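Local coordinates for 4-oxalocrotonate tautomerase family enzyme (Burkholderia sp. RPE67, PDB 6VVM), which belongs to the tautomerase superfamily, with two beta-alpha-beta units in one chain and three chains in the assembly, at residues Pro1-Tyr6 with Ile64-Ile69; Ser18-Leu23 with Ile40-Leu45; Ala79-Leu84 with Val101-Ile106. One frame throughout, in Å; residues are numbered along the deposited sequence.

Contact 1: residues Pro1-Tyr6 with Ile64-Ile69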
ATOM      1  N   PRO A   1      -7.386  -5.112 -12.037  1.00 28.67           N
ATOM      2  CA  PRO A   1      -7.011  -5.231 -10.622  1.00 27.12           C
ATOM      3  C   PRO A   1      -5.510  -5.110 -10.417  1.00 26.49           C
ATOM      4  O   PRO A   1      -4.721  -5.522 -11.279  1.00 25.57           O
ATOM      5  CB  PRO A   1      -7.492  -6.644 -10.235  1.00 26.04           C
ATOM      6  CG  PRO A   1      -8.421  -7.060 -11.298  1.00 29.18           C
ATOM      7  CD  PRO A   1      -7.970  -6.361 -12.553  1.00 27.63           C
ATOM      8  N   THR A   2      -5.122  -4.544  -9.277  1.00 25.49           N
ATOM      9  CA  THR A   2      -3.730  -4.472  -8.868  1.00 24.32           C
ATOM     10  C   THR A   2      -3.583  -5.270  -7.579  1.00 22.76           C
ATOM     11  O   THR A   2      -4.217  -4.944  -6.573  1.00 23.42           O
ATOM     12  CB  THR A   2      -3.268  -3.026  -8.648  1.00 21.58           C
ATOM     13  OG1 THR A   2      -3.385  -2.267  -9.860  1.00 26.84           O
ATOM     14  CG2 THR A   2      -1.822  -3.016  -8.183  1.00 23.76           C
ATOM     15  N   LEU A   3      -2.769  -6.319  -7.619  1.00 21.36           N
ATOM     16  CA  LEU A   3      -2.508  -7.150  -6.453  1.00 23.24           C
ATOM     17  C   LEU A   3      -1.116  -6.855  -5.912  1.00 23.70           C
ATOM     18  O   LEU A   3      -0.158  -6.696  -6.676  1.00 20.54           O
ATOM     19  CB  LEU A   3      -2.615  -8.643  -6.782  1.00 21.71           C
ATOM     20  CG  LEU A   3      -3.805  -9.116  -7.616  1.00 23.86           C
ATOM     21  CD1 LEU A   3      -3.814 -10.635  -7.650  1.00 22.84           C
ATOM     22  CD2 LEU A   3      -5.107  -8.560  -7.021  1.00 26.45           C
ATOM     23  N   GLU A   4      -0.996  -6.806  -4.591  1.00 21.83           N
ATOM     24  CA  GLU A   4       0.309  -6.682  -3.960  1.00 23.11           C
ATOM     25  C   GLU A   4       0.413  -7.804  -2.942  1.00 22.23           C
ATOM     26  O   GLU A   4      -0.451  -7.931  -2.068  1.00 23.27           O
ATOM     27  CB  GLU A   4       0.521  -5.303  -3.306  1.00 21.77           C
ATOM     28  CG  GLU A   4       1.791  -5.280  -2.437  1.00 24.56           C
ATOM     29  CD  GLU A   4       2.261  -3.907  -1.980  1.00 26.40           C
ATOM     30  OE1 GLU A   4       1.450  -2.952  -1.917  1.00 28.58           O
ATOM     31  OE2 GLU A   4       3.472  -3.796  -1.676  1.00 24.17           O
ATOM     32  N   VAL A   5       1.436  -8.642  -3.083  1.00 19.37           N
ATOM     33  CA  VAL A   5       1.665  -9.748  -2.169  1.00 22.25           C
ATOM     34  C   VAL A   5       2.889  -9.445  -1.317  1.00 23.19           C
ATOM     35  O   VAL A   5       4.000  -9.275  -1.837  1.00 23.30           O
ATOM     36  CB  VAL A   5       1.831 -11.080  -2.910  1.00 24.74           C
ATOM     37  CG1 VAL A   5       1.901 -12.210  -1.908  1.00 24.78           C
ATOM     38  CG2 VAL A   5       0.677 -11.278  -3.878  1.00 23.74           C
ATOM     39  N   TYR A   6       2.685  -9.393  -0.010  1.00 21.59           N
ATOM     40  CA  TYR A   6       3.777  -9.374   0.957  1.00 20.63           C
ATOM     41  C   TYR A   6       4.207 -10.809   1.248  1.00 22.55           C
ATOM     42  O   TYR A   6       3.398 -11.630   1.710  1.00 22.90           O
ATOM     43  CB  TYR A   6       3.337  -8.668   2.231  1.00 27.23           C
ATOM     44  CG  TYR A   6       3.282  -7.171   2.080  1.00 23.57           C
ATOM     45  CD1 TYR A   6       2.151  -6.544   1.572  1.00 24.93           C
ATOM     46  CD2 TYR A   6       4.368  -6.389   2.430  1.00 25.98           C
ATOM     47  CE1 TYR A   6       2.099  -5.178   1.436  1.00 23.03           C
ATOM     48  CE2 TYR A   6       4.330  -5.020   2.306  1.00 26.33           C
ATOM     49  CZ  TYR A   6       3.198  -4.416   1.812  1.00 27.94           C
ATOM     50  OH  TYR A   6       3.180  -3.048   1.697  1.00 26.40           O
ATOM     51  N   ILE A  64      -2.126 -10.425   1.085  1.00 25.35           N
ATOM     52  CA  ILE A  64      -2.440 -10.001  -0.276  1.00 22.01           C
ATOM     53  C   ILE A  64      -3.373  -8.807  -0.197  1.00 24.65           C
ATOM     54  O   ILE A  64      -4.450  -8.894   0.404  1.00 25.06           O
ATOM     55  CB  ILE A  64      -3.075 -11.131  -1.101  1.00 24.15           C
ATOM     56  CG1 ILE A  64      -2.205 -12.395  -1.098  1.00 25.59           C
ATOM     57  CG2 ILE A  64      -3.275 -10.653  -2.525  1.00 22.94           C
ATOM     58  CD1 ILE A  64      -2.614 -13.464  -0.047  1.00 28.14           C
ATOM     59  N   ILE A  65      -2.971  -7.695  -0.809  1.00 20.59           N
ATOM     60  CA  ILE A  65      -3.843  -6.547  -0.990  1.00 22.61           C
ATOM     61  C   ILE A  65      -4.311  -6.542  -2.434  1.00 24.67           C
ATOM     62  O   ILE A  65      -3.489  -6.601  -3.360  1.00 23.07           O
ATOM     63  CB  ILE A  65      -3.124  -5.237  -0.633  1.00 21.24           C
ATOM     64  CG1 ILE A  65      -2.652  -5.279   0.822  1.00 25.49           C
ATOM     65  CG2 ILE A  65      -4.020  -4.034  -0.900  1.00 26.80           C
ATOM     66  CD1 ILE A  65      -1.645  -4.194   1.172  1.00 31.02           C
ATOM     67  N   ALA A  66      -5.624  -6.495  -2.625  1.00 21.43           N
ATOM     68  CA  ALA A  66      -6.240  -6.505  -3.948  1.00 25.38           C
ATOM     69  C   ALA A  66      -7.030  -5.221  -4.115  1.00 25.13           C
ATOM     70  O   ALA A  66      -7.967  -4.965  -3.351  1.00 25.64           O
ATOM     71  CB  ALA A  66      -7.155  -7.718  -4.130  1.00 24.30           C
ATOM     72  N   ILE A  67      -6.659  -4.428  -5.114  1.00 21.70           N
ATOM     73  CA  ILE A  67      -7.287  -3.145  -5.387  1.00 22.45           C
ATOM     74  C   ILE A  67      -8.165  -3.277  -6.621  1.00 22.09           C
ATOM     75  O   ILE A  67      -7.669  -3.581  -7.715  1.00 24.21           O
ATOM     76  CB  ILE A  67      -6.237  -2.046  -5.572  1.00 23.08           C
ATOM     77  CG1 ILE A  67      -5.365  -1.983  -4.311  1.00 28.85           C
ATOM     78  CG2 ILE A  67      -6.926  -0.720  -5.866  1.00 24.74           C
ATOM     79  CD1 ILE A  67      -4.351  -0.860  -4.295  1.00 25.43           C
ATOM     80  N   LEU A  68      -9.461  -3.025  -6.444  1.00 20.46           N
ATOM     81  CA  LEU A  68     -10.481  -3.209  -7.476  1.00 23.36           C
ATOM     82  C   LEU A  68     -11.257  -1.920  -7.681  1.00 26.84           C
ATOM     83  O   LEU A  68     -11.469  -1.163  -6.732  1.00 23.13           O
ATOM     84  CB  LEU A  68     -11.482  -4.296  -7.077  1.00 24.36           C
ATOM     85  CG  LEU A  68     -10.954  -5.637  -6.576  1.00 27.04           C
ATOM     86  CD1 LEU A  68     -12.112  -6.490  -6.079  1.00 24.83           C
ATOM     87  CD2 LEU A  68     -10.223  -6.335  -7.699  1.00 25.91           C
ATOM     88  N   ILE A  69     -11.729  -1.682  -8.912  1.00 25.25           N
ATOM     89  CA  ILE A  69     -12.695  -0.608  -9.084  1.00 22.31           C
ATOM     90  C   ILE A  69     -13.992  -1.037  -8.418  1.00 24.81           C
ATOM     91  O   ILE A  69     -14.398  -2.202  -8.517  1.00 26.00           O
ATOM     92  CB  ILE A  69     -12.900  -0.249 -10.568  1.00 27.31           C
ATOM     93  CG1 ILE A  69     -11.602   0.306 -11.158  1.00 30.25           C
ATOM     94  CG2 ILE A  69     -13.977   0.828 -10.698  1.00 25.71           C
ATOM     95  CD1 ILE A  69     -11.709   0.758 -12.617  1.00 29.30           C
TER
HETATM   96  O   HOH W   1      -2.623  -4.009  -4.385  1.00 27.85           O
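T2 and E4 of strand 2-6 pair with I67 and I65 of strand 64-69 through four backbone hydrogen bonds. T2 N gives its proton to I67 O at 3.1 Å, and I67 N returns one to T2 O. E4 N bonds I65 O at 2.8 Å, and I65 N bonds E4 O. All four are close to straight. Three donors lie in the plane of the carbonyl they meet; I67 N is tilted 23° from that of T2. L3 CA also approaches I65 O at 3.3 Å. Water 1 lies within hydrogen-bonding distance of I65 O and T2 O, 2.9 Å from each. E4 OE2 hydrogen-bonds T43 OG1 and forms a salt bridge to K104 NZ of the second subunit.

The two strands run antiparallel and sit in the middle of a four-stranded mixed sheet. Each opens one of the two beta-alpha-beta units of this tautomerase-family chain, so their pairing joins the units.

Apolar contacts lie on both faces. On the face of L3 and V5, which helix 13-31 covers, L3 CD2 meets A66 CB at 3.6 Å. V5 and I64 lie side by side. V5 CG2, anti to the carbonyl carbon, is 4.2 Å from I64 CG1. On the face of T2 and E4, I65 CD1 reaches the ring edge of Y6, 3.9 Å from CE1. P1 CB touches L68 CD2 at 3.7 Å.

Contact 2: residues Ser18-Leu23 with Ile40-Leu45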
ATOM      1  N   SER A  18       5.427 -18.591 -10.933  1.00 19.90           N
ATOM      2  CA  SER A  18       4.251 -19.453 -10.799  1.00 24.78           C
ATOM      3  C   SER A  18       3.209 -18.819  -9.882  1.00 25.77           C
ATOM      4  O   SER A  18       2.006 -19.029 -10.059  1.00 22.71           O
ATOM      5  CB  SER A  18       4.665 -20.836 -10.286  1.00 26.04           C
ATOM      6  OG  SER A  18       3.533 -21.596  -9.905  1.00 31.97           O
ATOM      7  N   LEU A  19       3.643 -17.995  -8.935  1.00 21.30           N
ATOM      8  CA  LEU A  19       2.677 -17.276  -8.112  1.00 20.38           C
ATOM      9  C   LEU A  19       1.948 -16.209  -8.917  1.00 21.23           C
ATOM     10  O   LEU A  19       0.734 -16.037  -8.760  1.00 21.38           O
ATOM     11  CB  LEU A  19       3.385 -16.641  -6.918  1.00 21.25           C
ATOM     12  CG  LEU A  19       2.471 -15.813  -6.007  1.00 21.61           C
ATOM     13  CD1 LEU A  19       1.485 -16.711  -5.289  1.00 23.67           C
ATOM     14  CD2 LEU A  19       3.300 -14.999  -4.991  1.00 21.83           C
ATOM     15  N   ILE A  20       2.679 -15.463  -9.760  1.00 20.81           N
ATOM     16  CA  ILE A  20       2.053 -14.447 -10.598  1.00 21.83           C
ATOM     17  C   ILE A  20       1.063 -15.110 -11.542  1.00 23.11           C
ATOM     18  O   ILE A  20      -0.048 -14.616 -11.758  1.00 20.98           O
ATOM     19  CB  ILE A  20       3.120 -13.635 -11.363  1.00 19.56           C
ATOM     20  CG1 ILE A  20       3.743 -12.548 -10.454  1.00 21.11           C
ATOM     21  CG2 ILE A  20       2.512 -13.015 -12.633  1.00 23.70           C
ATOM     22  CD1 ILE A  20       5.168 -12.163 -10.824  1.00 21.52           C
ATOM     23  N   ASP A  21       1.438 -16.272 -12.074  1.00 20.39           N
ATOM     24  CA  ASP A  21       0.552 -17.022 -12.964  1.00 21.21           C
ATOM     25  C   ASP A  21      -0.720 -17.452 -12.239  1.00 22.26           C
ATOM     26  O   ASP A  21      -1.835 -17.230 -12.724  1.00 23.73           O
ATOM     27  CB  ASP A  21       1.307 -18.232 -13.523  1.00 19.71           C
ATOM     28  CG  ASP A  21       0.404 -19.203 -14.284  1.00 26.18           C
ATOM     29  OD1 ASP A  21      -0.400 -18.745 -15.127  1.00 26.21           O
ATOM     30  OD2 ASP A  21       0.527 -20.429 -14.050  1.00 25.70           O
ATOM     31  N   GLY A  22      -0.573 -18.038 -11.055  1.00 21.39           N
ATOM     32  CA  GLY A  22      -1.734 -18.579 -10.369  1.00 23.07           C
ATOM     33  C   GLY A  22      -2.666 -17.501  -9.853  1.00 20.66           C
ATOM     34  O   GLY A  22      -3.886 -17.641  -9.926  1.00 20.65           O
ATOM     35  N   LEU A  23      -2.103 -16.412  -9.307  1.00 19.36           N
ATOM     36  CA  LEU A  23      -2.938 -15.325  -8.798  1.00 17.51           C
ATOM     37  C   LEU A  23      -3.713 -14.642  -9.918  1.00 21.22           C
ATOM     38  O   LEU A  23      -4.810 -14.115  -9.695  1.00 20.47           O
ATOM     39  CB  LEU A  23      -2.068 -14.309  -8.048  1.00 17.60           C
ATOM     40  CG  LEU A  23      -1.429 -14.837  -6.756  1.00 21.01           C
ATOM     41  CD1 LEU A  23      -0.548 -13.742  -6.184  1.00 20.80           C
ATOM     42  CD2 LEU A  23      -2.487 -15.200  -5.741  1.00 20.02           C
ATOM     43  N   ILE A  40       0.378  -7.357 -10.932  1.00 20.26           N
ATOM     44  CA  ILE A  40       0.813  -7.891  -9.643  1.00 23.04           C
ATOM     45  C   ILE A  40       2.159  -7.299  -9.253  1.00 21.04           C
ATOM     46  O   ILE A  40       3.084  -7.233 -10.068  1.00 24.71           O
ATOM     47  CB  ILE A  40       0.895  -9.429  -9.672  1.00 21.34           C
ATOM     48  CG1 ILE A  40      -0.475 -10.016 -10.018  1.00 23.42           C
ATOM     49  CG2 ILE A  40       1.413  -9.983  -8.325  1.00 19.45           C
ATOM     50  CD1 ILE A  40      -0.458 -11.480 -10.192  1.00 24.62           C
ATOM     51  N   LEU A  41       2.300  -6.933  -7.986  1.00 22.20           N
ATOM     52  CA  LEU A  41       3.611  -6.624  -7.439  1.00 21.34           C
ATOM     53  C   LEU A  41       3.836  -7.502  -6.227  1.00 21.11           C
ATOM     54  O   LEU A  41       2.973  -7.582  -5.347  1.00 21.65           O
ATOM     55  CB  LEU A  41       3.768  -5.138  -7.062  1.00 21.43           C
ATOM     56  CG  LEU A  41       2.769  -4.435  -6.139  1.00 21.02           C
ATOM     57  CD1 LEU A  41       3.472  -3.287  -5.346  1.00 22.61           C
ATOM     58  CD2 LEU A  41       1.602  -3.881  -6.935  1.00 22.88           C
ATOM     59  N   LEU A  42       4.969  -8.191  -6.211  1.00 20.98           N
ATOM     60  CA  LEU A  42       5.404  -8.969  -5.062  1.00 22.38           C
ATOM     61  C   LEU A  42       6.358  -8.102  -4.254  1.00 23.81           C
ATOM     62  O   LEU A  42       7.307  -7.543  -4.812  1.00 23.16           O
ATOM     63  CB  LEU A  42       6.097 -10.263  -5.489  1.00 23.43           C
ATOM     64  CG  LEU A  42       5.276 -11.103  -6.471  1.00 21.61           C
ATOM     65  CD1 LEU A  42       6.076 -12.313  -6.928  1.00 22.55           C
ATOM     66  CD2 LEU A  42       3.956 -11.499  -5.822  1.00 19.04           C
ATOM     67  N   THR A  43       6.087  -7.966  -2.961  1.00 23.12           N
ATOM     68  CA  THR A  43       6.913  -7.154  -2.064  1.00 25.51           C
ATOM     69  C   THR A  43       7.602  -8.102  -1.090  1.00 26.14           C
ATOM     70  O   THR A  43       7.010  -8.533  -0.094  1.00 27.37           O
ATOM     71  CB  THR A  43       6.066  -6.097  -1.359  1.00 20.76           C
ATOM     72  OG1 THR A  43       5.549  -5.181  -2.336  1.00 23.67           O
ATOM     73  CG2 THR A  43       6.920  -5.300  -0.342  1.00 25.52           C
ATOM     74  N   GLU A  44       8.840  -8.469  -1.417  1.00 26.76           N
ATOM     75  CA  GLU A  44       9.634  -9.360  -0.585  1.00 24.42           C
ATOM     76  C   GLU A  44      10.168  -8.602   0.624  1.00 26.76           C
ATOM     77  O   GLU A  44      10.684  -7.495   0.484  1.00 26.66           O
ATOM     78  CB  GLU A  44      10.823  -9.908  -1.374  1.00 29.29           C
ATOM     79  CG  GLU A  44      10.573 -11.136  -2.188  1.00 34.36           C
ATOM     80  CD  GLU A  44      11.868 -11.705  -2.749  1.00 34.10           C
ATOM     81  OE1 GLU A  44      12.938 -11.074  -2.567  1.00 37.78           O
ATOM     82  OE2 GLU A  44      11.813 -12.783  -3.362  1.00 33.53           O
ATOM     83  N   LEU A  45      10.062  -9.208   1.810  1.00 25.73           N
ATOM     84  CA  LEU A  45      10.562  -8.566   3.020  1.00 26.61           C
ATOM     85  C   LEU A  45      11.526  -9.469   3.776  1.00 28.02           C
ATOM     86  O   LEU A  45      11.282 -10.675   3.919  1.00 29.88           O
ATOM     87  CB  LEU A  45       9.407  -8.176   3.959  1.00 25.52           C
ATOM     88  CG  LEU A  45       8.386  -7.184   3.412  1.00 28.20           C
ATOM     89  CD1 LEU A  45       7.410  -6.769   4.515  1.00 27.25           C
ATOM     90  CD2 LEU A  45       9.085  -5.966   2.823  1.00 26.89           C
TER
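L19 is the first residue of helix segment 18-23 to touch strand 40-45. Its CG is anti to the backbone N (chi1 178°), beside the carbonyl carbon. The branch beyond it brings CD2 to L42 CD2 at 3.7 Å. The two leucines meet by one methyl each and cross at a slant.

I20 comes next and touches two strand residues. Its CB does not point straight at the strand, yet both its branches touch the strand. CD1 reaches L42 CD1 at 4.0 Å. CG1 packs on I40 CG2 at 4.1 Å, and CG2 lies near I40 CD1. The side chains of I20 and I40 slide past each other in opposite directions. I40 also reaches the helix backbone, where its CD1 lies 3.5 Å from I20 O. That carbonyl also accepts a hydrogen bond from T24 OG1.

L23, one turn after L19, closes the segment. Its CB sits 3.9 Å from I40 CD1, so this methyl lies against both I20 and L23. L23 also packs on V5 of the adjacent strand and on L84 of helix 74-92.

All five touching residues are buried, and the contact between the segments is aliphatic. L41 points to the other face of the sheet. I40 and L41 pair with a strand of the second subunit, which carries the sheet across the interface.

The segment axes are 9.7 Å apart at an angle of 137°. This is the packing of a helix on the second strand of its own beta-alpha-beta unit, here strand 2-8, helix 13-31 and strand 39-45, the unit that tautomerase-superfamily chains are built from.

Contact 3: residues Ala79-Leu84 with Val101-Ile106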
ATOM      1  N   ALA A  79     -15.319 -14.980  -3.346  1.00 23.75           N
ATOM      2  CA  ALA A  79     -14.610 -15.901  -4.228  1.00 28.49           C
ATOM      3  C   ALA A  79     -13.179 -15.441  -4.454  1.00 21.44           C
ATOM      4  O   ALA A  79     -12.250 -16.259  -4.452  1.00 23.53           O
ATOM      5  CB  ALA A  79     -15.356 -16.045  -5.557  1.00 26.33           C
ATOM      6  N   LEU A  80     -12.984 -14.136  -4.643  1.00 21.91           N
ATOM      7  CA  LEU A  80     -11.637 -13.592  -4.763  1.00 23.76           C
ATOM      8  C   LEU A  80     -10.791 -13.940  -3.540  1.00 22.98           C
ATOM      9  O   LEU A  80      -9.663 -14.426  -3.682  1.00 21.05           O
ATOM     10  CB  LEU A  80     -11.696 -12.079  -4.983  1.00 21.74           C
ATOM     11  CG  LEU A  80     -10.347 -11.425  -5.308  1.00 24.07           C
ATOM     12  CD1 LEU A  80      -9.682 -12.027  -6.554  1.00 23.33           C
ATOM     13  CD2 LEU A  80     -10.505  -9.928  -5.452  1.00 21.09           C
ATOM     14  N   ILE A  81     -11.333 -13.724  -2.332  1.00 20.94           N
ATOM     15  CA  ILE A  81     -10.616 -14.088  -1.102  1.00 21.41           C
ATOM     16  C   ILE A  81     -10.257 -15.572  -1.107  1.00 23.33           C
ATOM     17  O   ILE A  81      -9.127 -15.957  -0.787  1.00 23.20           O
ATOM     18  CB  ILE A  81     -11.455 -13.725   0.139  1.00 22.21           C
ATOM     19  CG1 ILE A  81     -11.418 -12.211   0.390  1.00 22.00           C
ATOM     20  CG2 ILE A  81     -10.969 -14.494   1.370  1.00 27.45           C
ATOM     21  CD1 ILE A  81     -12.469 -11.740   1.399  1.00 26.44           C
ATOM     22  N   ALA A  82     -11.210 -16.429  -1.485  1.00 22.71           N
ATOM     23  CA  ALA A  82     -10.959 -17.866  -1.427  1.00 21.80           C
ATOM     24  C   ALA A  82      -9.887 -18.272  -2.432  1.00 22.45           C
ATOM     25  O   ALA A  82      -8.980 -19.043  -2.108  1.00 25.31           O
ATOM     26  CB  ALA A  82     -12.260 -18.629  -1.679  1.00 23.42           C
ATOM     27  N   HIS A  83      -9.963 -17.736  -3.653  1.00 20.31           N
ATOM     28  CA  HIS A  83      -9.042 -18.135  -4.714  1.00 23.70           C
ATOM     29  C   HIS A  83      -7.644 -17.579  -4.491  1.00 20.06           C
ATOM     30  O   HIS A  83      -6.654 -18.283  -4.710  1.00 22.43           O
ATOM     31  CB  HIS A  83      -9.571 -17.672  -6.072  1.00 19.52           C
ATOM     32  CG  HIS A  83     -10.598 -18.585  -6.676  1.00 30.45           C
ATOM     33  ND1 HIS A  83     -10.295 -19.494  -7.668  1.00 32.69           N
ATOM     34  CD2 HIS A  83     -11.932 -18.696  -6.459  1.00 30.68           C
ATOM     35  CE1 HIS A  83     -11.395 -20.135  -8.027  1.00 32.55           C
ATOM     36  NE2 HIS A  83     -12.403 -19.666  -7.313  1.00 36.06           N
ATOM     37  N   LEU A  84      -7.530 -16.309  -4.096  1.00 22.53           N
ATOM     38  CA  LEU A  84      -6.203 -15.754  -3.849  1.00 21.48           C
ATOM     39  C   LEU A  84      -5.533 -16.482  -2.695  1.00 25.70           C
ATOM     40  O   LEU A  84      -4.337 -16.799  -2.761  1.00 25.62           O
ATOM     41  CB  LEU A  84      -6.291 -14.247  -3.569  1.00 22.11           C
ATOM     42  CG  LEU A  84      -6.765 -13.309  -4.704  1.00 19.64           C
ATOM     43  CD1 LEU A  84      -6.828 -11.840  -4.211  1.00 22.00           C
ATOM     44  CD2 LEU A  84      -5.863 -13.420  -5.923  1.00 23.94           C
ATOM     45  N   VAL A 101      -6.133 -11.626   3.185  1.00 21.87           N
ATOM     46  CA  VAL A 101      -6.509 -10.860   2.000  1.00 22.91           C
ATOM     47  C   VAL A 101      -7.227  -9.592   2.434  1.00 22.40           C
ATOM     48  O   VAL A 101      -8.117  -9.634   3.290  1.00 24.19           O
ATOM     49  CB  VAL A 101      -7.411 -11.670   1.042  1.00 21.51           C
ATOM     50  CG1 VAL A 101      -7.869 -10.779  -0.134  1.00 24.38           C
ATOM     51  CG2 VAL A 101      -6.676 -12.915   0.549  1.00 22.42           C
ATOM     52  N   MET A 102      -6.862  -8.469   1.819  1.00 21.73           N
ATOM     53  CA  MET A 102      -7.537  -7.203   2.066  1.00 22.20           C
ATOM     54  C   MET A 102      -7.885  -6.558   0.734  1.00 21.83           C
ATOM     55  O   MET A 102      -7.011  -6.368  -0.121  1.00 25.08           O
ATOM     56  CB  MET A 102      -6.658  -6.270   2.914  1.00 22.02           C
ATOM     57  CG  MET A 102      -6.595  -6.673   4.365  1.00 33.46           C
ATOM     58  SD  MET A 102      -4.950  -6.506   5.082  1.00 50.40           S
ATOM     59  CE  MET A 102      -4.390  -4.890   4.543  1.00 31.47           C
ATOM     60  N   ILE A 103      -9.164  -6.252   0.542  1.00 23.17           N
ATOM     61  CA  ILE A 103      -9.667  -5.734  -0.727  1.00 22.69           C
ATOM     62  C   ILE A 103      -9.981  -4.259  -0.569  1.00 24.73           C
ATOM     63  O   ILE A 103     -10.774  -3.880   0.300  1.00 25.84           O
ATOM     64  CB  ILE A 103     -10.919  -6.493  -1.201  1.00 22.93           C
ATOM     65  CG1 ILE A 103     -10.594  -7.975  -1.432  1.00 26.83           C
ATOM     66  CG2 ILE A 103     -11.476  -5.838  -2.471  1.00 22.37           C
ATOM     67  CD1 ILE A 103     -11.795  -8.806  -1.768  1.00 23.91           C
ATOM     68  N   LYS A 104      -9.384  -3.436  -1.426  1.00 21.74           N
ATOM     69  CA  LYS A 104      -9.684  -2.012  -1.500  1.00 25.24           C
ATOM     70  C   LYS A 104     -10.579  -1.757  -2.707  1.00 24.08           C
ATOM     71  O   LYS A 104     -10.214  -2.102  -3.837  1.00 27.08           O
ATOM     72  CB  LYS A 104      -8.409  -1.180  -1.602  1.00 25.56           C
ATOM     73  CG  LYS A 104      -7.635  -1.054  -0.297  1.00 28.71           C
ATOM     74  CD  LYS A 104      -6.253  -0.474  -0.528  1.00 32.18           C
ATOM     75  CE  LYS A 104      -6.215   1.022  -0.269  1.00 40.12           C
ATOM     76  NZ  LYS A 104      -5.135   1.361   0.715  1.00 42.10           N
ATOM     77  N   ASP A 105     -11.747  -1.170  -2.462  1.00 25.33           N
ATOM     78  CA  ASP A 105     -12.646  -0.714  -3.512  1.00 25.82           C
ATOM     79  C   ASP A 105     -12.327   0.737  -3.852  1.00 28.64           C
ATOM     80  O   ASP A 105     -12.225   1.572  -2.949  1.00 25.64           O
ATOM     81  CB  ASP A 105     -14.096  -0.827  -3.055  1.00 29.13           C
ATOM     82  CG  ASP A 105     -14.532  -2.263  -2.869  1.00 32.72           C
ATOM     83  OD1 ASP A 105     -14.379  -3.038  -3.825  1.00 30.86           O
ATOM     84  OD2 ASP A 105     -15.008  -2.612  -1.769  1.00 29.99           O
ATOM     85  N   ILE A 106     -12.174   1.035  -5.139  1.00 23.45           N
ATOM     86  CA  ILE A 106     -11.862   2.383  -5.616  1.00 24.48           C
ATOM     87  C   ILE A 106     -13.063   2.887  -6.415  1.00 27.31           C
ATOM     88  O   ILE A 106     -13.410   2.286  -7.438  1.00 23.27           O
ATOM     89  CB  ILE A 106     -10.585   2.404  -6.482  1.00 25.05           C
ATOM     90  CG1 ILE A 106      -9.404   1.767  -5.746  1.00 24.84           C
ATOM     91  CG2 ILE A 106     -10.229   3.845  -6.926  1.00 24.65           C
ATOM     92  CD1 ILE A 106      -8.939   2.519  -4.485  1.00 23.81           C
TER
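I81 of helix segment 79-84 packs against V101 and I103 of strand 101-106. On the helix side it contributes the most. CB starts out across the strand instead of straight at it. From there CG1 stands anti to the carbonyl carbon (chi1 -76°), beside the backbone N. This puts CG1 near both strand residues, 3.9 Å from V101 CG1 and 4.0 Å from I103 CD1. V101 CB lies 4.1 Å from I81 CG1. At the tip, CD1 is not among the closest contacts; these stay at CG1. The side chain of I81 crosses those of V101 and I103 at a slant. The backbone takes part as well: V101 CG2 comes within 4.1 Å of I81 O, which also accepts a bond from S85 OG.

Two leucines complete the patch. L80 sends CD2 to I103 CD1 at 4.1 Å, so that methyl touches L80 and I81 together. L84, one turn further on, sets CD1 4.3 Å from V101 CG1. The strand residues M102 and K104 face the other side of the sheet. There K104 NZ hydrogen-bonds Y6 OH of the third subunit.

The segment axes approach to 9.1 Å at an angle of 140°. Helix 74-92 thus lies slanted over strand 100-106, the closing strand of its beta-alpha-beta unit. L80 and L84 also reach strand 63-69 beside it and helix 13-31 on the same face. At the outer edge of the chain's sheet, V101 pairs with a strand of the third subunit.

How the contacts relate
All three contacts are buried, but they differ in place and chemistry. Contact 1 lies at the middle of the sheet, its centre about 4 Å from the centre of the chain, and is held by backbone hydrogen bonds. Contacts 2 and 3 lie further out and join helix to sheet through aliphatic side chains. They are alike in form, each closing one beta-alpha-beta unit, and contact 1 joins the two units. V5 O to T43 N (2.7 Å) links contact 1 to contact 2, and I64 O to M102 N (2.8 Å) links it to contact 3. Contacts 2 and 3 meet where L23 CD2 packs on L84 CD2 at 3.8 Å, between the helices.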